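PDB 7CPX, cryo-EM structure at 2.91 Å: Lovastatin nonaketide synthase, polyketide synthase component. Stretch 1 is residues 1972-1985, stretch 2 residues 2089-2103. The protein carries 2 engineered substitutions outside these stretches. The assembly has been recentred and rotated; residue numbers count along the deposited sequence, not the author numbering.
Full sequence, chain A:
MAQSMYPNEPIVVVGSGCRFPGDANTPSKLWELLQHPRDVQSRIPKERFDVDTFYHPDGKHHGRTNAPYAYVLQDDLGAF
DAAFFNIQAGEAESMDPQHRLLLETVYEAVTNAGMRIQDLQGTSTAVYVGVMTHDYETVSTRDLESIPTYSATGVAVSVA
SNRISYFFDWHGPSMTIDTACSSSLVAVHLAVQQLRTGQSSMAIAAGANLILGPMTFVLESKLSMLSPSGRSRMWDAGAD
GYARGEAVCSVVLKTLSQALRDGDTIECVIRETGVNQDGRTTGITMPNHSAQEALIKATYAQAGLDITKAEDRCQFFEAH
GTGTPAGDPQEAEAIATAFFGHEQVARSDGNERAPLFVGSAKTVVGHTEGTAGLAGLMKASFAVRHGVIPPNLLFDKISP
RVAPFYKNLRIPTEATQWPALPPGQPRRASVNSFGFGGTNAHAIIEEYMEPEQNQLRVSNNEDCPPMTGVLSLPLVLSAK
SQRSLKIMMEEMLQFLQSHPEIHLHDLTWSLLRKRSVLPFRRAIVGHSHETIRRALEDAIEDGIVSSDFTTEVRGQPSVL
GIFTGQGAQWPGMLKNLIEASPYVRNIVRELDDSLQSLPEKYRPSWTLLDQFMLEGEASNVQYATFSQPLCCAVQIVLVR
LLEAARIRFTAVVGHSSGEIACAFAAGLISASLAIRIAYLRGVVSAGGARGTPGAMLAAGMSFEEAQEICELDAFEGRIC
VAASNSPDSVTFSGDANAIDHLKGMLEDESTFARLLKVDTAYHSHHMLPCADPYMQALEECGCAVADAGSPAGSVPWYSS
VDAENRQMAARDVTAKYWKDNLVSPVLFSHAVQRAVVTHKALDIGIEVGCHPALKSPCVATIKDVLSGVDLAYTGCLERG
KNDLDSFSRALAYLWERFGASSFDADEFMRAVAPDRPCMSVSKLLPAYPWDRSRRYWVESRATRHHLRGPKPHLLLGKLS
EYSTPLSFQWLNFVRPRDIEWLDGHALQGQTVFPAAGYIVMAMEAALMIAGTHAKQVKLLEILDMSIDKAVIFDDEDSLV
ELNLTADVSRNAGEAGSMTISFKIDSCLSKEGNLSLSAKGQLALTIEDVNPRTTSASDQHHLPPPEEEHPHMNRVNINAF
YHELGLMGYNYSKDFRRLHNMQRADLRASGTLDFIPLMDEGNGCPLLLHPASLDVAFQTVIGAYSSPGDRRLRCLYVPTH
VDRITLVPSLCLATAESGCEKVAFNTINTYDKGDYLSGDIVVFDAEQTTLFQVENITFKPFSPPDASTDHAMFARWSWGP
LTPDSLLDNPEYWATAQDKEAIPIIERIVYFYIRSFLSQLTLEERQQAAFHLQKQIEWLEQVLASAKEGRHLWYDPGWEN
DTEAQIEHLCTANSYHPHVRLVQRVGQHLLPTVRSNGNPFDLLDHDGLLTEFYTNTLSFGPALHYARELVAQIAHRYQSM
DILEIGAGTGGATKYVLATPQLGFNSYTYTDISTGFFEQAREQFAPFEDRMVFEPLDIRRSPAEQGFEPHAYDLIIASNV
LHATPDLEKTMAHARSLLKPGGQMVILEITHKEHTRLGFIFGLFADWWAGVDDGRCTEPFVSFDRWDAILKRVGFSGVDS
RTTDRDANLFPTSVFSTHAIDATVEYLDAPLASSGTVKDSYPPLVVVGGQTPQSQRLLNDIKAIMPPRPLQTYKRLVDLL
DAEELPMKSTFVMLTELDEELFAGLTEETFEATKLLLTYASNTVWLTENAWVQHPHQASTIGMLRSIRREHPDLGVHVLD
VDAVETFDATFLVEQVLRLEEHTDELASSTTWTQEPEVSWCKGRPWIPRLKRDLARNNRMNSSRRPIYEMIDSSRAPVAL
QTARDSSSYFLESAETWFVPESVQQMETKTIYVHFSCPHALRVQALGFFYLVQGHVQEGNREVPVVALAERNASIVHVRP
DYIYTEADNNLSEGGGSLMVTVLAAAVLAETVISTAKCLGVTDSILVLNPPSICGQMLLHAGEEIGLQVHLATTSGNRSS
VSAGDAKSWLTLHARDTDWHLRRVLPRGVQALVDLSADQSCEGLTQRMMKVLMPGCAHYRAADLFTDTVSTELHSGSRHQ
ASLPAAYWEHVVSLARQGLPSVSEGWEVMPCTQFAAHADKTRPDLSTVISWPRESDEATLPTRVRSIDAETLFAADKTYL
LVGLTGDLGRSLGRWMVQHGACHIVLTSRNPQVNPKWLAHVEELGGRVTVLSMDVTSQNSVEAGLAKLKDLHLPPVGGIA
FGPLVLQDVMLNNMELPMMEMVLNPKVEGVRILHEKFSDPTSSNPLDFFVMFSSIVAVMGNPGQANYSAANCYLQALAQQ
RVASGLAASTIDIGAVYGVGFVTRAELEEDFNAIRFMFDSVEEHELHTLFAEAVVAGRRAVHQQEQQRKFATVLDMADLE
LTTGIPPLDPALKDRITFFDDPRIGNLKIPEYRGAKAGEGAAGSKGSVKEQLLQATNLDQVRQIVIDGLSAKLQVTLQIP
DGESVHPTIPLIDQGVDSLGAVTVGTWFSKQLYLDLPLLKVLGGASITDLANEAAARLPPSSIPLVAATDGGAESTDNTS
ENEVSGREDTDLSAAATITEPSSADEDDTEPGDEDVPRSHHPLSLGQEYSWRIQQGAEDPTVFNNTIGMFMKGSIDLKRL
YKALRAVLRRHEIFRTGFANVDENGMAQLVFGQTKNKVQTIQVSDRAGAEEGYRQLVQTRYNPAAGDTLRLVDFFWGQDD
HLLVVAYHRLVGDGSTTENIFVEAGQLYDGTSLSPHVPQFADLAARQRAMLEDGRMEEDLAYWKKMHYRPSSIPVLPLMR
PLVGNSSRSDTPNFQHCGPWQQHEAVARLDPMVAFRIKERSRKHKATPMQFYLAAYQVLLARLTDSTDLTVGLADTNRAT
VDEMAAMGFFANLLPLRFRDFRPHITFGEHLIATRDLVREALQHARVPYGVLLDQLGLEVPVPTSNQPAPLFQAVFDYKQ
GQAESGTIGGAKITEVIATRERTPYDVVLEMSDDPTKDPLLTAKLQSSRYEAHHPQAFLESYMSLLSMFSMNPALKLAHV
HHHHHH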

# COMPACT_ATOMS: atom_id res chain seq x y z
N SER A 1972 -42.22 14.96 -14.16
CA SER A 1972 -43.64 14.64 -14.15
C SER A 1972 -44.36 15.33 -15.30
O SER A 1972 -45.13 14.71 -16.04
CB SER A 1972 -44.25 15.06 -12.81
OG SER A 1972 -44.09 16.45 -12.58
N ILE A 1973 -44.11 16.63 -15.47
CA ILE A 1973 -44.60 17.33 -16.66
C ILE A 1973 -44.09 16.63 -17.91
O ILE A 1973 -44.83 16.41 -18.87
CB ILE A 1973 -44.17 18.81 -16.63
CG1 ILE A 1973 -44.58 19.48 -15.32
CG2 ILE A 1973 -44.79 19.55 -17.81
CD1 ILE A 1973 -44.05 20.88 -15.17
N CYS A 1974 -42.80 16.26 -17.91
CA CYS A 1974 -42.23 15.56 -19.05
C CYS A 1974 -42.91 14.22 -19.26
O CYS A 1974 -43.13 13.81 -20.40
CB CYS A 1974 -40.73 15.39 -18.87
SG CYS A 1974 -39.87 14.80 -20.35
N GLY A 1975 -43.23 13.51 -18.17
CA GLY A 1975 -43.92 12.24 -18.33
C GLY A 1975 -45.28 12.40 -18.98
O GLY A 1975 -45.62 11.68 -19.93
N GLN A 1976 -46.08 13.35 -18.49
CA GLN A 1976 -47.40 13.57 -19.06
C GLN A 1976 -47.30 13.98 -20.53
O GLN A 1976 -48.04 13.47 -21.38
CB GLN A 1976 -48.15 14.63 -18.26
CG GLN A 1976 -49.50 15.02 -18.86
CD GLN A 1976 -50.25 16.01 -17.99
OE1 GLN A 1976 -49.83 16.32 -16.88
NE2 GLN A 1976 -51.37 16.51 -18.51
N MET A 1977 -46.38 14.89 -20.84
CA MET A 1977 -46.27 15.37 -22.21
C MET A 1977 -45.69 14.31 -23.13
O MET A 1977 -46.05 14.25 -24.31
CB MET A 1977 -45.42 16.64 -22.24
CG MET A 1977 -46.01 17.78 -21.42
SD MET A 1977 -47.69 18.22 -21.90
CE MET A 1977 -47.90 19.75 -20.99
N LEU A 1978 -44.81 13.45 -22.62
CA LEU A 1978 -44.33 12.32 -23.40
C LEU A 1978 -45.45 11.35 -23.71
O LEU A 1978 -45.53 10.82 -24.82
CB LEU A 1978 -43.20 11.60 -22.65
CG LEU A 1978 -41.85 12.31 -22.63
CD1 LEU A 1978 -41.00 11.81 -21.48
CD2 LEU A 1978 -41.13 12.10 -23.95
N LEU A 1979 -46.33 11.09 -22.73
CA LEU A 1979 -47.49 10.25 -23.01
C LEU A 1979 -48.37 10.87 -24.07
O LEU A 1979 -48.84 10.18 -24.99
CB LEU A 1979 -48.28 10.01 -21.72
CG LEU A 1979 -47.61 9.11 -20.69
CD1 LEU A 1979 -48.39 9.10 -19.39
CD2 LEU A 1979 -47.46 7.69 -21.23
N HIS A 1980 -48.60 12.18 -23.98
CA HIS A 1980 -49.41 12.86 -24.99
C HIS A 1980 -48.77 12.75 -26.37
O HIS A 1980 -49.45 12.48 -27.37
CB HIS A 1980 -49.60 14.33 -24.61
CG HIS A 1980 -50.49 14.54 -23.43
ND1 HIS A 1980 -51.47 13.64 -23.08
CD2 HIS A 1980 -50.55 15.54 -22.52
CE1 HIS A 1980 -52.10 14.08 -22.00
NE2 HIS A 1980 -51.56 15.23 -21.65
N ALA A 1981 -47.45 12.96 -26.45
CA ALA A 1981 -46.77 12.90 -27.74
C ALA A 1981 -46.81 11.49 -28.31
O ALA A 1981 -46.98 11.31 -29.52
CB ALA A 1981 -45.32 13.37 -27.58
N GLY A 1982 -46.63 10.48 -27.46
CA GLY A 1982 -46.73 9.11 -27.93
C GLY A 1982 -48.11 8.78 -28.44
O GLY A 1982 -48.26 8.10 -29.46
N GLU A 1983 -49.14 9.26 -27.74
CA GLU A 1983 -50.51 9.05 -28.22
C GLU A 1983 -50.71 9.71 -29.58
O GLU A 1983 -51.30 9.11 -30.49
CB GLU A 1983 -51.50 9.60 -27.20
CG GLU A 1983 -51.53 8.85 -25.89
CD GLU A 1983 -52.33 9.56 -24.82
OE1 GLU A 1983 -52.89 10.64 -25.11
OE2 GLU A 1983 -52.40 9.05 -23.68
N GLU A 1984 -50.24 10.95 -29.73
CA GLU A 1984 -50.43 11.65 -31.00
C GLU A 1984 -49.68 10.98 -32.14
O GLU A 1984 -50.21 10.83 -33.24
CB GLU A 1984 -49.99 13.11 -30.86
CG GLU A 1984 -50.88 13.94 -29.94
CD GLU A 1984 -52.30 14.06 -30.45
OE1 GLU A 1984 -52.55 13.73 -31.63
OE2 GLU A 1984 -53.18 14.48 -29.67
N ILE A 1985 -48.43 10.55 -31.88
CA ILE A 1985 -47.62 9.92 -32.92
C ILE A 1985 -47.85 8.42 -33.00
O ILE A 1985 -47.27 7.76 -33.87
CB ILE A 1985 -46.12 10.20 -32.66
CG1 ILE A 1985 -45.30 9.97 -33.93
CG2 ILE A 1985 -45.60 9.32 -31.54
CD1 ILE A 1985 -43.84 10.35 -33.80
N GLU A 2089 -45.47 24.53 -33.88
CA GLU A 2089 -46.93 24.39 -33.83
C GLU A 2089 -47.32 23.12 -33.08
O GLU A 2089 -48.16 23.16 -32.17
CB GLU A 2089 -47.51 24.39 -35.24
CG GLU A 2089 -47.48 25.74 -35.93
CD GLU A 2089 -48.02 25.70 -37.34
OE1 GLU A 2089 -48.41 24.60 -37.79
OE2 GLU A 2089 -48.07 26.76 -37.99
N HIS A 2090 -46.71 22.00 -33.44
CA HIS A 2090 -46.97 20.74 -32.74
C HIS A 2090 -46.52 20.81 -31.29
O HIS A 2090 -47.18 20.27 -30.40
CB HIS A 2090 -46.26 19.60 -33.48
CG HIS A 2090 -46.42 18.26 -32.83
ND1 HIS A 2090 -47.65 17.65 -32.68
CD2 HIS A 2090 -45.51 17.41 -32.31
CE1 HIS A 2090 -47.48 16.48 -32.09
NE2 HIS A 2090 -46.19 16.31 -31.85
N VAL A 2091 -45.39 21.47 -31.04
CA VAL A 2091 -44.88 21.58 -29.67
C VAL A 2091 -45.90 22.31 -28.79
O VAL A 2091 -46.26 21.83 -27.71
CB VAL A 2091 -43.52 22.30 -29.67
CG1 VAL A 2091 -43.16 22.76 -28.27
CG2 VAL A 2091 -42.45 21.38 -30.22
N VAL A 2092 -46.38 23.46 -29.25
CA VAL A 2092 -47.34 24.23 -28.46
C VAL A 2092 -48.67 23.49 -28.37
O VAL A 2092 -49.35 23.56 -27.35
CB VAL A 2092 -47.52 25.64 -29.04
CG1 VAL A 2092 -46.19 26.38 -29.04
CG2 VAL A 2092 -48.11 25.59 -30.44
N SER A 2093 -49.06 22.78 -29.44
CA SER A 2093 -50.31 22.02 -29.38
C SER A 2093 -50.23 20.95 -28.30
O SER A 2093 -51.17 20.78 -27.51
CB SER A 2093 -50.59 21.38 -30.74
OG SER A 2093 -51.77 20.60 -30.70
N LEU A 2094 -49.12 20.23 -28.24
CA LEU A 2094 -48.95 19.21 -27.20
C LEU A 2094 -48.88 19.84 -25.82
O LEU A 2094 -49.43 19.31 -24.85
CB LEU A 2094 -47.70 18.38 -27.47
CG LEU A 2094 -47.69 17.47 -28.70
CD1 LEU A 2094 -46.31 16.87 -28.88
CD2 LEU A 2094 -48.74 16.38 -28.57
N ALA A 2095 -48.19 20.98 -25.71
CA ALA A 2095 -48.09 21.66 -24.42
C ALA A 2095 -49.47 22.06 -23.92
O ALA A 2095 -49.79 21.92 -22.73
CB ALA A 2095 -47.18 22.88 -24.53
N ARG A 2096 -50.32 22.55 -24.83
CA ARG A 2096 -51.68 22.94 -24.46
C ARG A 2096 -52.50 21.76 -23.98
O ARG A 2096 -53.56 21.96 -23.38
CB ARG A 2096 -52.34 23.62 -25.66
CG ARG A 2096 -51.87 25.06 -25.85
CD ARG A 2096 -52.07 25.56 -27.26
NE ARG A 2096 -51.72 26.97 -27.38
CZ ARG A 2096 -51.61 27.63 -28.52
NH1 ARG A 2096 -51.81 27.03 -29.69
NH2 ARG A 2096 -51.30 28.92 -28.50
N GLN A 2097 -52.04 20.53 -24.22
CA GLN A 2097 -52.73 19.36 -23.69
C GLN A 2097 -52.49 19.16 -22.20
O GLN A 2097 -53.25 18.43 -21.56
CB GLN A 2097 -52.30 18.10 -24.45
CG GLN A 2097 -52.57 18.15 -25.94
CD GLN A 2097 -52.31 16.81 -26.62
OE1 GLN A 2097 -52.09 15.80 -25.95
NE2 GLN A 2097 -52.34 16.80 -27.95
N GLY A 2098 -51.46 19.79 -21.64
CA GLY A 2098 -51.11 19.55 -20.25
C GLY A 2098 -50.62 20.76 -19.48
O GLY A 2098 -49.95 20.61 -18.45
N LEU A 2099 -50.93 21.97 -19.95
CA LEU A 2099 -50.52 23.17 -19.23
C LEU A 2099 -51.02 23.20 -17.79
O LEU A 2099 -50.24 23.58 -16.90
CB LEU A 2099 -51.01 24.42 -19.97
CG LEU A 2099 -50.57 24.56 -21.43
CD1 LEU A 2099 -51.23 25.77 -22.08
CD2 LEU A 2099 -49.06 24.66 -21.54
N PRO A 2100 -52.28 22.84 -17.49
CA PRO A 2100 -52.77 22.98 -16.11
C PRO A 2100 -52.09 22.05 -15.11
O PRO A 2100 -52.41 22.08 -13.92
CB PRO A 2100 -54.27 22.65 -16.24
CG PRO A 2100 -54.58 22.75 -17.70
CD PRO A 2100 -53.33 22.35 -18.40
N SER A 2101 -51.16 21.21 -15.58
CA SER A 2101 -50.53 20.24 -14.70
C SER A 2101 -49.80 20.91 -13.54
O SER A 2101 -49.69 20.32 -12.46
CB SER A 2101 -49.57 19.36 -15.50
OG SER A 2101 -48.57 20.14 -16.13
N VAL A 2102 -49.29 22.12 -13.74
CA VAL A 2102 -48.50 22.82 -12.73
C VAL A 2102 -48.83 24.31 -12.78
O VAL A 2102 -49.55 24.78 -13.66
CB VAL A 2102 -46.99 22.60 -12.94
CG1 VAL A 2102 -46.62 21.16 -12.66
CG2 VAL A 2102 -46.57 23.00 -14.35
N SER A 2103 -48.29 25.05 -11.82
CA SER A 2103 -48.47 26.49 -11.75
C SER A 2103 -47.46 27.20 -12.65
O SER A 2103 -46.56 26.59 -13.23
CB SER A 2103 -48.33 26.97 -10.31
OG SER A 2103 -47.06 26.64 -9.78

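A helix can pack against a chain segment that is helical over only part of its length, with side chains resting on its backbone as well as on its side chains. This synthase component illustrates the principle. Residues 1972-1985 form one continuous helix, each turn closed by i to i+4 backbone hydrogen bonds. The partner arrives as a helix, passes through a turn and a short 3-10 segment at 2099-2101, and leaves as extended chain. The two helix axes approach to 10.1 Å, their N-to-C directions 119° apart. Three pairs of CA atoms set the register: those of Ile-1973 and Ser-2101 lie 6.9 Å apart, those of Met-1977 and Gly-2098 6.7 Å, and those of Ala-1981 and Leu-2094 6.7 Å. One sequence thus runs upward as the other runs down, and the contact buries 560 Å².

Apolar packing marks both ends of this register. CD1 of Ile-1973 reaches CG2 of Val-2102 at 3.4 Å, while CB of Ala-1981 meets CD1 of Leu-2094 at 3.9 Å. The other methyl of Leu-2094, CD2, lies 3.5 Å from CG of Glu-1984, so the aliphatic part of an acidic side chain extends this surface.

Between these ends, side chains pack on backbone atoms. Met-1977, with chi1 and chi2 both m, brings its CE to 3.3 Å from C of Gly-2098 and 3.4 Å from O of Ala-2095; its SD lies 3.6 Å from O of Leu-2094. Glycine makes this approach possible: an ideal CB on Gly-2098 would fall 2.6 Å from CE of Met-1977 and 2.9 Å from NE2 of Gln-1976, a clash with both. The extended Gln-1976 side chain uses the same opening, its NE2 3.5 Å from CA of Gly-2098.

Polar chemistry gathers along the more open side. The sole hydrogen bond across the stretches runs from NE2 of Gln-2097 to OE2 of Glu-1984, 3.0 Å, pairing an amide donor with a carboxylate acceptor. The other amide atom of Gln-2097, OE1, rests 3.2 Å from CB of His-1980, a packing contact.

Two side-chain hydrogen bonds also form within the stretches, one in each. NE2 of Gln-1976 donates a weak hydrogen bond to NE2 of His-1980 at 3.4 Å, linking side chains one turn apart. On the partner, OG of Ser-2101 donates to O of Gly-2098 at 2.7 Å, and N of Ser-2101 reaches the same oxygen at 3.2 Å, so one carbonyl ties the 3-10 segment back to the glycine.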